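PDB 5UAM: ulvan Lyase-PL25 from Pseudoalteromonas sp. PLSV, which degrades ulvan, the sulfated rhamnose- and uronic-acid-rich cell-wall polysaccharide of green seaweeds, as a lyase built on a beta-propeller fold. Local coordinates for residues L387-S392 with K403-K408; D425-V430 with V444-A449; K352-Y357 with T377-D382; T337-W342 with I373-T378. All blocks are in the same frame, centred on the assembly; numbering follows the deposited sequence.

Interaction 1 of 4, residues L387-S392 with K403-K408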
# COMPACT_ATOMS: atom_id res chain seq x y z
N LEU A 387 5.45 -10.18 -14.33
CA LEU A 387 5.67 -10.21 -12.89
C LEU A 387 6.76 -11.24 -12.64
O LEU A 387 6.55 -12.43 -12.91
CB LEU A 387 4.39 -10.56 -12.11
CG LEU A 387 4.52 -10.57 -10.59
CD1 LEU A 387 4.78 -9.18 -10.08
CD2 LEU A 387 3.25 -11.08 -9.97
N SER A 388 7.93 -10.80 -12.17
CA SER A 388 9.05 -11.72 -12.04
C SER A 388 9.88 -11.37 -10.81
O SER A 388 9.82 -10.26 -10.28
CB SER A 388 9.92 -11.72 -13.29
OG SER A 388 10.46 -10.43 -13.52
N TRP A 389 10.64 -12.37 -10.37
CA TRP A 389 11.55 -12.22 -9.24
C TRP A 389 12.89 -11.64 -9.71
O TRP A 389 13.44 -12.07 -10.73
CB TRP A 389 11.82 -13.58 -8.61
CG TRP A 389 10.64 -14.14 -7.83
CD1 TRP A 389 9.75 -15.06 -8.26
CD2 TRP A 389 10.25 -13.78 -6.50
NE1 TRP A 389 8.82 -15.31 -7.27
CE2 TRP A 389 9.11 -14.55 -6.18
CE3 TRP A 389 10.76 -12.91 -5.54
CZ2 TRP A 389 8.48 -14.46 -4.94
CZ3 TRP A 389 10.12 -12.82 -4.31
CH2 TRP A 389 8.99 -13.60 -4.03
N TRP A 390 13.41 -10.68 -8.96
CA TRP A 390 14.72 -10.09 -9.20
C TRP A 390 15.54 -10.20 -7.93
O TRP A 390 15.08 -9.79 -6.85
CB TRP A 390 14.57 -8.62 -9.60
CG TRP A 390 13.96 -8.48 -10.96
CD1 TRP A 390 12.66 -8.70 -11.30
CD2 TRP A 390 14.63 -8.10 -12.16
NE1 TRP A 390 12.47 -8.48 -12.64
CE2 TRP A 390 13.66 -8.11 -13.20
CE3 TRP A 390 15.94 -7.74 -12.47
CZ2 TRP A 390 13.98 -7.79 -14.52
CZ3 TRP A 390 16.26 -7.43 -13.78
CH2 TRP A 390 15.28 -7.46 -14.79
N GLN A 391 16.75 -10.75 -8.04
CA GLN A 391 17.57 -11.13 -6.89
C GLN A 391 18.87 -10.34 -6.89
O GLN A 391 19.56 -10.27 -7.91
CB GLN A 391 17.89 -12.62 -6.94
CG GLN A 391 18.93 -13.08 -5.92
CD GLN A 391 18.32 -13.41 -4.58
OE1 GLN A 391 17.50 -14.32 -4.47
NE2 GLN A 391 18.72 -12.68 -3.55
N SER A 392 19.21 -9.79 -5.74
CA SER A 392 20.52 -9.19 -5.52
C SER A 392 21.23 -9.96 -4.43
O SER A 392 20.61 -10.40 -3.45
CB SER A 392 20.39 -7.73 -5.07
OG SER A 392 21.66 -7.19 -4.73
N LYS A 403 12.80 -16.22 -11.83
CA LYS A 403 11.61 -16.81 -12.43
C LYS A 403 10.54 -15.75 -12.70
O LYS A 403 10.33 -14.83 -11.90
CB LYS A 403 11.03 -17.89 -11.52
CG LYS A 403 11.95 -19.08 -11.26
CD LYS A 403 11.15 -20.31 -10.82
CE LYS A 403 12.04 -21.48 -10.42
NZ LYS A 403 12.23 -21.55 -8.94
N THR A 404 9.86 -15.90 -13.83
CA THR A 404 8.63 -15.17 -14.09
C THR A 404 7.45 -15.97 -13.53
O THR A 404 7.31 -17.16 -13.81
CB THR A 404 8.44 -14.96 -15.60
OG1 THR A 404 9.46 -14.06 -16.09
CG2 THR A 404 7.08 -14.35 -15.91
N VAL A 405 6.62 -15.30 -12.73
CA VAL A 405 5.50 -15.94 -12.05
C VAL A 405 4.20 -15.74 -12.82
O VAL A 405 3.28 -16.56 -12.74
CB VAL A 405 5.40 -15.34 -10.63
CG1 VAL A 405 4.22 -15.88 -9.89
CG2 VAL A 405 6.69 -15.61 -9.85
N LEU A 406 4.10 -14.64 -13.56
CA LEU A 406 2.90 -14.38 -14.35
C LEU A 406 3.27 -13.44 -15.48
O LEU A 406 4.03 -12.49 -15.27
CB LEU A 406 1.79 -13.75 -13.48
CG LEU A 406 0.38 -13.86 -14.04
CD1 LEU A 406 -0.10 -15.29 -14.03
CD2 LEU A 406 -0.57 -12.99 -13.23
N ARG A 407 2.77 -13.72 -16.68
CA ARG A 407 3.03 -12.86 -17.82
C ARG A 407 1.79 -12.87 -18.69
O ARG A 407 1.27 -13.95 -18.99
CB ARG A 407 4.24 -13.35 -18.60
CG ARG A 407 4.69 -12.39 -19.67
CD ARG A 407 5.98 -12.82 -20.36
NE ARG A 407 6.33 -11.85 -21.40
CZ ARG A 407 7.50 -11.23 -21.52
NH1 ARG A 407 7.66 -10.36 -22.51
NH2 ARG A 407 8.51 -11.48 -20.68
N LYS A 408 1.29 -11.69 -19.05
CA LYS A 408 0.08 -11.61 -19.87
C LYS A 408 0.25 -10.61 -20.99
O LYS A 408 0.59 -9.45 -20.76
CB LYS A 408 -1.14 -11.25 -19.02
CG LYS A 408 -1.43 -12.24 -17.89
CD LYS A 408 -2.02 -13.51 -18.44
CE LYS A 408 -2.30 -14.50 -17.33
NZ LYS A 408 -2.83 -15.77 -17.88

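Interaction 2 of 4, residues D425-V430 with V444-A449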
# COMPACT_ATOMS: atom_id res chain seq x y z
N ASP A 425 3.50 -20.69 -1.59
CA ASP A 425 2.54 -20.81 -2.69
C ASP A 425 1.65 -19.58 -2.89
O ASP A 425 1.00 -19.48 -3.94
CB ASP A 425 1.63 -22.02 -2.46
CG ASP A 425 2.30 -23.34 -2.79
OD1 ASP A 425 3.44 -23.33 -3.31
OD2 ASP A 425 1.67 -24.40 -2.54
N ALA A 426 1.63 -18.63 -1.95
CA ALA A 426 0.65 -17.55 -2.04
C ALA A 426 1.25 -16.30 -1.40
O ALA A 426 1.02 -16.00 -0.23
CB ALA A 426 -0.64 -17.98 -1.35
N GLN A 427 1.98 -15.55 -2.21
CA GLN A 427 2.77 -14.42 -1.74
C GLN A 427 2.26 -13.06 -2.17
O GLN A 427 2.53 -12.08 -1.49
CB GLN A 427 4.21 -14.57 -2.23
CG GLN A 427 4.86 -15.81 -1.68
CD GLN A 427 6.34 -15.80 -1.87
OE1 GLN A 427 7.05 -14.90 -1.40
NE2 GLN A 427 6.82 -16.82 -2.53
N MET A 428 1.56 -12.94 -3.30
CA MET A 428 1.20 -11.63 -3.81
C MET A 428 -0.08 -11.77 -4.62
O MET A 428 -0.31 -12.80 -5.26
CB MET A 428 2.34 -11.05 -4.66
CG MET A 428 2.09 -9.66 -5.21
SD MET A 428 3.50 -9.00 -6.15
CE MET A 428 4.57 -8.38 -4.85
N LEU A 429 -0.87 -10.71 -4.61
CA LEU A 429 -2.05 -10.58 -5.46
C LEU A 429 -1.74 -9.74 -6.68
O LEU A 429 -0.94 -8.79 -6.62
CB LEU A 429 -3.19 -9.95 -4.67
CG LEU A 429 -3.76 -10.88 -3.62
CD1 LEU A 429 -4.46 -10.13 -2.51
CD2 LEU A 429 -4.74 -11.85 -4.27
N VAL A 430 -2.36 -10.10 -7.82
CA VAL A 430 -2.09 -9.46 -9.09
C VAL A 430 -3.42 -9.25 -9.79
O VAL A 430 -4.29 -10.13 -9.77
CB VAL A 430 -1.21 -10.35 -10.00
CG1 VAL A 430 -0.68 -9.55 -11.19
CG2 VAL A 430 -0.09 -10.98 -9.23
N VAL A 444 -0.51 -15.38 -6.55
CA VAL A 444 0.70 -16.00 -7.08
C VAL A 444 1.68 -16.31 -5.97
O VAL A 444 1.73 -15.64 -4.93
CB VAL A 444 1.40 -15.19 -8.18
CG1 VAL A 444 0.46 -14.95 -9.34
CG2 VAL A 444 1.94 -13.87 -7.64
N GLY A 445 2.50 -17.33 -6.22
CA GLY A 445 3.58 -17.70 -5.32
C GLY A 445 4.95 -17.72 -5.96
O GLY A 445 5.28 -16.87 -6.81
N GLU A 446 5.79 -18.67 -5.55
CA GLU A 446 7.15 -18.71 -6.05
C GLU A 446 7.20 -18.98 -7.54
O GLU A 446 8.13 -18.54 -8.23
CB GLU A 446 7.95 -19.82 -5.35
CG GLU A 446 8.43 -19.45 -3.97
CD GLU A 446 9.48 -18.36 -3.98
OE1 GLU A 446 10.23 -18.24 -4.98
OE2 GLU A 446 9.57 -17.63 -2.98
N GLU A 447 6.25 -19.76 -8.04
CA GLU A 447 6.32 -20.28 -9.40
C GLU A 447 5.19 -19.80 -10.29
O GLU A 447 5.39 -19.65 -11.50
CB GLU A 447 6.27 -21.82 -9.40
CG GLU A 447 7.18 -22.51 -8.39
CD GLU A 447 8.63 -22.47 -8.79
OE1 GLU A 447 9.50 -22.53 -7.88
OE2 GLU A 447 8.92 -22.40 -10.00
N GLY A 448 4.00 -19.58 -9.73
CA GLY A 448 2.88 -19.18 -10.54
C GLY A 448 1.62 -19.06 -9.72
O GLY A 448 1.65 -18.90 -8.50
N ALA A 449 0.49 -19.11 -10.42
CA ALA A 449 -0.79 -18.81 -9.82
C ALA A 449 -1.36 -20.01 -9.08
O ALA A 449 -1.15 -21.18 -9.47
CB ALA A 449 -1.77 -18.39 -10.91
O HOH W 1 1.39 -20.86 -6.33
O HOH W 2 5.39 -21.86 -4.64

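Interaction 3 of 4, residues K352-Y357 with T377-D382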
# COMPACT_ATOMS: atom_id res chain seq x y z
N LYS A 352 18.43 1.46 -9.54
CA LYS A 352 17.23 0.84 -10.07
C LYS A 352 17.32 -0.67 -9.90
O LYS A 352 18.38 -1.28 -10.09
CB LYS A 352 17.09 1.14 -11.56
CG LYS A 352 16.76 2.58 -11.91
CD LYS A 352 16.71 2.76 -13.43
CE LYS A 352 16.39 4.18 -13.82
NZ LYS A 352 16.46 4.33 -15.31
N VAL A 353 16.19 -1.27 -9.54
CA VAL A 353 16.11 -2.73 -9.47
C VAL A 353 16.30 -3.34 -10.85
O VAL A 353 17.14 -4.23 -11.03
CB VAL A 353 14.77 -3.15 -8.84
CG1 VAL A 353 14.61 -4.67 -8.90
CG2 VAL A 353 14.64 -2.66 -7.38
N ILE A 354 15.55 -2.87 -11.83
CA ILE A 354 15.66 -3.36 -13.21
C ILE A 354 16.66 -2.47 -13.93
O ILE A 354 16.36 -1.28 -14.16
CB ILE A 354 14.30 -3.36 -13.91
CG1 ILE A 354 13.31 -4.22 -13.10
CG2 ILE A 354 14.48 -3.91 -15.33
CD1 ILE A 354 11.87 -4.22 -13.63
N PRO A 355 17.84 -2.97 -14.30
CA PRO A 355 18.86 -2.10 -14.88
C PRO A 355 18.40 -1.47 -16.19
O PRO A 355 17.78 -2.12 -17.03
CB PRO A 355 20.05 -3.04 -15.12
CG PRO A 355 19.72 -4.33 -14.48
CD PRO A 355 18.24 -4.38 -14.27
N GLN A 356 18.69 -0.18 -16.34
CA GLN A 356 18.45 0.57 -17.58
C GLN A 356 16.98 0.62 -17.99
O GLN A 356 16.67 0.96 -19.14
CB GLN A 356 19.31 0.05 -18.73
CG GLN A 356 20.81 0.34 -18.58
CD GLN A 356 21.53 -0.69 -17.73
OE1 GLN A 356 21.39 -1.90 -17.95
NE2 GLN A 356 22.30 -0.22 -16.75
N TYR A 357 16.05 0.30 -17.11
CA TYR A 357 14.65 0.33 -17.47
C TYR A 357 14.13 1.76 -17.31
O TYR A 357 14.46 2.44 -16.34
CB TYR A 357 13.87 -0.64 -16.57
CG TYR A 357 12.40 -0.82 -16.87
CD1 TYR A 357 11.94 -1.52 -18.00
CD2 TYR A 357 11.46 -0.33 -16.00
CE1 TYR A 357 10.56 -1.68 -18.23
CE2 TYR A 357 10.10 -0.49 -16.22
CZ TYR A 357 9.66 -1.16 -17.31
OH TYR A 357 8.28 -1.30 -17.48
N THR A 377 8.49 -8.03 -8.82
CA THR A 377 8.26 -6.73 -9.44
C THR A 377 7.52 -6.89 -10.76
O THR A 377 7.73 -7.86 -11.50
CB THR A 377 9.59 -5.97 -9.60
OG1 THR A 377 9.42 -4.82 -10.45
CG2 THR A 377 10.61 -6.84 -10.19
N THR A 378 6.64 -5.94 -11.03
CA THR A 378 5.97 -5.91 -12.32
C THR A 378 6.52 -4.78 -13.18
O THR A 378 6.81 -3.68 -12.70
CB THR A 378 4.44 -5.86 -12.21
OG1 THR A 378 3.87 -5.94 -13.53
CG2 THR A 378 3.96 -4.59 -11.60
N TYR A 379 6.61 -5.06 -14.47
CA TYR A 379 7.07 -4.12 -15.49
C TYR A 379 6.43 -4.56 -16.79
O TYR A 379 5.83 -5.63 -16.86
CB TYR A 379 8.61 -4.11 -15.54
CG TYR A 379 9.24 -5.39 -16.04
CD1 TYR A 379 9.48 -6.47 -15.20
CD2 TYR A 379 9.61 -5.50 -17.36
CE1 TYR A 379 10.08 -7.63 -15.70
CE2 TYR A 379 10.19 -6.66 -17.87
CZ TYR A 379 10.43 -7.72 -17.03
OH TYR A 379 11.01 -8.86 -17.54
N ASN A 380 6.50 -3.73 -17.81
CA ASN A 380 6.01 -4.13 -19.12
C ASN A 380 7.16 -4.29 -20.09
O ASN A 380 8.17 -3.59 -20.03
CB ASN A 380 4.92 -3.19 -19.66
CG ASN A 380 3.50 -3.58 -19.17
OD1 ASN A 380 3.31 -3.92 -17.99
ND2 ASN A 380 2.52 -3.54 -20.07
N GLN A 381 7.01 -5.26 -20.98
CA GLN A 381 7.90 -5.44 -22.11
C GLN A 381 7.00 -5.32 -23.32
O GLN A 381 6.12 -6.17 -23.54
CB GLN A 381 8.62 -6.78 -22.10
CG GLN A 381 9.60 -6.86 -23.29
CD GLN A 381 10.37 -8.16 -23.38
OE1 GLN A 381 9.82 -9.25 -23.18
NE2 GLN A 381 11.66 -8.06 -23.71
N ASP A 382 7.19 -4.26 -24.10
CA ASP A 382 6.28 -3.95 -25.19
C ASP A 382 4.90 -3.81 -24.54
O ASP A 382 4.79 -3.11 -23.52
CB ASP A 382 6.41 -5.01 -26.27
CG ASP A 382 7.84 -5.15 -26.79
OD1 ASP A 382 8.51 -4.11 -27.00
OD2 ASP A 382 8.30 -6.30 -26.98

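Interaction 4 of 4, residues T337-W342 with I373-T378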
# COMPACT_ATOMS: atom_id res chain seq x y z
N THR A 337 11.31 1.44 -9.71
CA THR A 337 11.69 1.10 -8.34
C THR A 337 13.20 1.09 -8.19
O THR A 337 13.92 0.55 -9.04
CB THR A 337 11.18 -0.29 -7.98
OG1 THR A 337 9.92 -0.53 -8.62
CG2 THR A 337 11.02 -0.44 -6.48
N ARG A 338 13.67 1.67 -7.09
CA ARG A 338 15.07 1.68 -6.68
C ARG A 338 15.18 1.20 -5.24
O ARG A 338 14.22 1.32 -4.46
CB ARG A 338 15.66 3.08 -6.78
CG ARG A 338 15.57 3.67 -8.17
CD ARG A 338 14.68 4.91 -8.24
NE ARG A 338 14.47 5.30 -9.63
CZ ARG A 338 15.31 6.02 -10.35
NH1 ARG A 338 16.45 6.45 -9.84
NH2 ARG A 338 15.03 6.31 -11.61
N HIS A 339 16.35 0.66 -4.88
CA HIS A 339 16.54 0.06 -3.57
C HIS A 339 17.52 0.89 -2.75
O HIS A 339 18.60 1.25 -3.25
CB HIS A 339 17.07 -1.37 -3.68
CG HIS A 339 16.94 -2.11 -2.39
ND1 HIS A 339 15.73 -2.58 -1.95
CD2 HIS A 339 17.84 -2.38 -1.41
CE1 HIS A 339 15.89 -3.14 -0.76
NE2 HIS A 339 17.16 -3.04 -0.42
N VAL A 340 17.15 1.17 -1.49
CA VAL A 340 17.96 1.95 -0.55
C VAL A 340 18.06 1.15 0.73
O VAL A 340 17.13 0.44 1.11
CB VAL A 340 17.24 3.29 -0.29
CG1 VAL A 340 17.84 4.04 0.91
CG2 VAL A 340 17.25 4.15 -1.55
N ARG A 341 19.21 1.24 1.42
CA ARG A 341 19.32 0.56 2.71
C ARG A 341 20.28 1.28 3.63
O ARG A 341 21.18 2.01 3.21
CB ARG A 341 19.75 -0.90 2.56
CG ARG A 341 21.17 -1.08 2.07
CD ARG A 341 21.50 -2.54 1.82
NE ARG A 341 22.88 -2.69 1.37
CZ ARG A 341 23.92 -2.90 2.18
NH1 ARG A 341 23.74 -3.00 3.49
NH2 ARG A 341 25.14 -3.02 1.67
N TRP A 342 20.07 1.03 4.92
CA TRP A 342 20.97 1.49 5.98
C TRP A 342 22.00 0.40 6.24
O TRP A 342 21.63 -0.73 6.55
CB TRP A 342 20.13 1.73 7.23
CG TRP A 342 20.91 2.14 8.46
CD1 TRP A 342 21.17 1.38 9.56
CD2 TRP A 342 21.50 3.41 8.70
NE1 TRP A 342 21.91 2.10 10.47
CE2 TRP A 342 22.11 3.36 9.97
CE3 TRP A 342 21.57 4.60 7.98
CZ2 TRP A 342 22.79 4.45 10.53
CZ3 TRP A 342 22.22 5.68 8.52
CH2 TRP A 342 22.82 5.60 9.80
N ILE A 373 18.54 -9.55 -1.21
CA ILE A 373 17.24 -8.92 -1.40
C ILE A 373 16.58 -9.50 -2.64
O ILE A 373 17.23 -9.65 -3.68
CB ILE A 373 17.45 -7.41 -1.58
CG1 ILE A 373 18.19 -6.81 -0.38
CG2 ILE A 373 16.12 -6.71 -1.82
CD1 ILE A 373 19.29 -5.87 -0.78
N ARG A 374 15.30 -9.83 -2.54
CA ARG A 374 14.52 -10.34 -3.66
C ARG A 374 13.29 -9.47 -3.84
O ARG A 374 12.52 -9.29 -2.89
CB ARG A 374 13.98 -11.75 -3.39
CG ARG A 374 14.96 -12.89 -3.37
CD ARG A 374 14.20 -14.14 -2.91
NE ARG A 374 13.49 -14.81 -3.99
CZ ARG A 374 12.39 -15.54 -3.85
NH1 ARG A 374 11.80 -15.68 -2.67
NH2 ARG A 374 11.85 -16.12 -4.90
N TYR A 375 13.09 -8.95 -5.04
CA TYR A 375 11.86 -8.24 -5.39
C TYR A 375 10.98 -9.15 -6.22
O TYR A 375 11.47 -9.88 -7.09
CB TYR A 375 12.14 -7.02 -6.25
CG TYR A 375 12.48 -5.76 -5.48
CD1 TYR A 375 13.76 -5.55 -5.00
CD2 TYR A 375 11.52 -4.80 -5.24
CE1 TYR A 375 14.07 -4.41 -4.28
CE2 TYR A 375 11.81 -3.64 -4.54
CZ TYR A 375 13.09 -3.45 -4.05
OH TYR A 375 13.37 -2.30 -3.35
N LEU A 376 9.68 -9.07 -5.98
CA LEU A 376 8.70 -9.55 -6.94
C LEU A 376 8.13 -8.27 -7.56
O LEU A 376 7.46 -7.48 -6.88
CB LEU A 376 7.65 -10.42 -6.26
CG LEU A 376 6.64 -11.09 -7.18
CD1 LEU A 376 7.32 -11.84 -8.32
CD2 LEU A 376 5.77 -12.08 -6.40
N THR A 377 8.49 -8.03 -8.82
CA THR A 377 8.26 -6.73 -9.44
C THR A 377 7.52 -6.89 -10.76
O THR A 377 7.73 -7.86 -11.50
CB THR A 377 9.59 -5.97 -9.60
OG1 THR A 377 9.42 -4.82 -10.45
CG2 THR A 377 10.61 -6.84 -10.19
N THR A 378 6.64 -5.94 -11.03
CA THR A 378 5.97 -5.91 -12.32
C THR A 378 6.52 -4.78 -13.18
O THR A 378 6.81 -3.68 -12.70
CB THR A 378 4.44 -5.86 -12.21
OG1 THR A 378 3.87 -5.94 -13.53
CG2 THR A 378 3.96 -4.59 -11.60
O HOH W 3 11.06 -2.63 -10.11

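Interaction 1 of 4, residues L387-S392 with K403-K408
Trp389 N gives a nearly straight hydrogen bond to Lys403 O (2.9 Å, 172°), and Leu387 is held at both backbone ends: its N reaches Leu406 O at 2.9 Å, while its O receives Val405 N at 2.9 Å and, weakly, Leu406 N at 3.4 Å. Two successive residues thus face one, a classic beta bulge in the hairpin of strands 384-392 and 400-408, made possible by the helix-like backbone of Val405. Beyond the bulge, Ser388 and Thr404 form a non-hydrogen-bonded pair; Ser388 OG turns instead to Glu401.

Trp389 CG stands beside its own backbone N, anti to the carbonyl carbon (chi1 -72°), and the carbonyl of Lys403 comes to the edge of the indole. Val405 CG2 comes obliquely to Trp389 NE1 at 3.4 Å, a contact that holds for one of two modelled conformers. Arg374 makes a cation-pi contact with the same indole. An alanine here would probably leave Arg374 without its aromatic partner and open a gap beside Val405.

The Lys403 chain leads away from the contact to a salt bridge with Glu447. Backbone bonds tie the two strands around the bulge, whereas the large, flat, electron-rich tryptophan serves both an aliphatic and a cationic neighbour.

Interaction 2 of 4, residues D425-V430 with V444-A449
Val444 O is gripped by two amides, Gln427 N at 2.7 Å and Met428 N at 3.2 Å, and Val444 N answers with a straight bond to Met428 O at 2.9 Å (175°). Gln427 and Met428 together facing Val444 make a classic beta bulge, beside the Met428-Val444 bridge. Both donors are tilted from the carbonyl plane of the one oxygen they share.

The close part continues with branched aliphatic groups: Val430 CG2 lies 3.9 Å from Val444 CG2, the two side chains crossing at about a right angle, and beta-branched valines suit such a compact, buried strand position. Gly445 is needed for its size, since a CB there would run into Asp425 O.

Toward the exposed Asp425 the contact becomes polar and looser. Gln427 reaches out with an extended chain, and its NE2 bonds to Glu446 OE2 (2.9 Å) from above the carboxylate plane, 47° out of it. Glu446 has a second, charged partner in Arg374 through OE1, so the carboxylate is probably kept ionised. Water bridges the two segments on this side: one molecule donates to both Asp425 O and Gly448 O, and another donates to Asp425 OD1 and weakly accepts from Glu446 N.

Trp389 of strand 384-392 packs against Gln427 and Glu446, and Leu387 against both valines. Strand 439-444, which ends at Val444, lies between 428-433 and strand 30-33, so a strand from near the N-terminus completes a sheet of strands from late in the chain, the usual way a beta-propeller closes its ring.

Interaction 3 of 4, residues K352-Y357 with T377-D382
The rings of Tyr357 and Tyr379 form a T-shaped (edge-to-face) pair: the edge of Tyr379 is turned to the face of Tyr357, with centroids 5.7 Å apart and planes at 79°. At the edge of the Tyr357 ring, in its plane, lies Asn380 O, 3.5 Å from Tyr357 CE1. Tyr379 CB packs obliquely against the same ring, 3.6 Å from Tyr357 CZ.

These tyrosines pack the link between two beta-propeller blades against the second of them. Residues 352-357 begin the link from strand 347-352, at the border of one four-stranded sheet, to strand 362-367, the first of the next; residues 377-381 end strand 373-381 of that next sheet. The link bends through a type II beta turn from Ile354 to Tyr357. Pro355 suits the second position because its ring fixes phi near the value required, while Gln356 takes the positive phi of the third.

The turn puts Ile354 and Tyr357 on the side of the strand. Ile354 CD1, the end of its longer branch, rests 3.6 Å from Tyr379 CD1, obliquely to the ring. Tyr379 CG stands between its backbone N and carbonyl carbon (chi1 67°), which starts the ring off in the direction of strand 384-392; there it touches Ser388, and its hydroxyl bonds to Glu401. Thr377 OG1 is occupied by Arg362 O.

Tyrosine rather than phenylalanine suits position 357 because its hydroxyl works in two directions. It is bonded to Val360 O of the same link, and it accepts the hydrogen bond from Asn380 N, 3.0 Å from Tyr357 OH at an angle of 162°.

Interaction 4 of 4, residues T337-W342 with I373-T378
Thr337, His339, Ile373 and Tyr375 meet between two strands that run nearly antiparallel, at 160°, yet lie 10.4 Å apart at their axes. They are not partners in one sheet: 336-342 and 373-381 belong to neighbouring four-stranded propeller blades, packed face to face through their side chains.

His339 and Tyr375 carry most of the interface. His339 CG, anti to the backbone N (chi1 -165°), carries the imidazole out toward strand 373-381. There His339 ND1 meets Tyr375 OH at 2.8 Å in a straight hydrogen bond in the imidazole plane. The two rings stand almost perpendicular, rim to rim. Ile373 CG2 sits over a face of the imidazole, 4.1 Å from its centroid, in a CH-pi contact, and Ile373 CD1 comes 3.6 Å from His339 NE2. Thr337 CG2 touches Tyr375 CE2 tip to tip at 3.8 Å; Thr337 OG1, bonded to Asn322, also shares a water with Thr377 OG1.

His339 NE2 is bonded to His318, so both ring nitrogens are used. An alanine here would probably leave Tyr375 OH and His318 without their mate and open a gap against Ile373. Histidine thus lets buried polar atoms pair with definite direction between the blades, while its face takes the aliphatic Ile373.

In the fold
Interactions 3 and 4 both use strand 373-381 and share Thr377 and Thr378; together they join the sheet that runs from strand 303-311 to strand 347-352 to the next, with Val353 N bonded to Thr337 O at 3.0 Å. Interaction 1 continues outward in that second sheet, where Trp390 N meets Tyr375 O at 2.8 Å. Interaction 2 lies in the following sheet, tied back by the salt bridges Lys403 NZ to Glu447 OE1 (3.1 Å) and Arg374 NH2 to Glu446 OE1 (2.7 Å). A potassium ion lies about 9 Å from the side chains of Thr337 and Met428. The side chains of Val430 and Asn380 are each about 11 Å from that of Asn36, assigned to substrate binding.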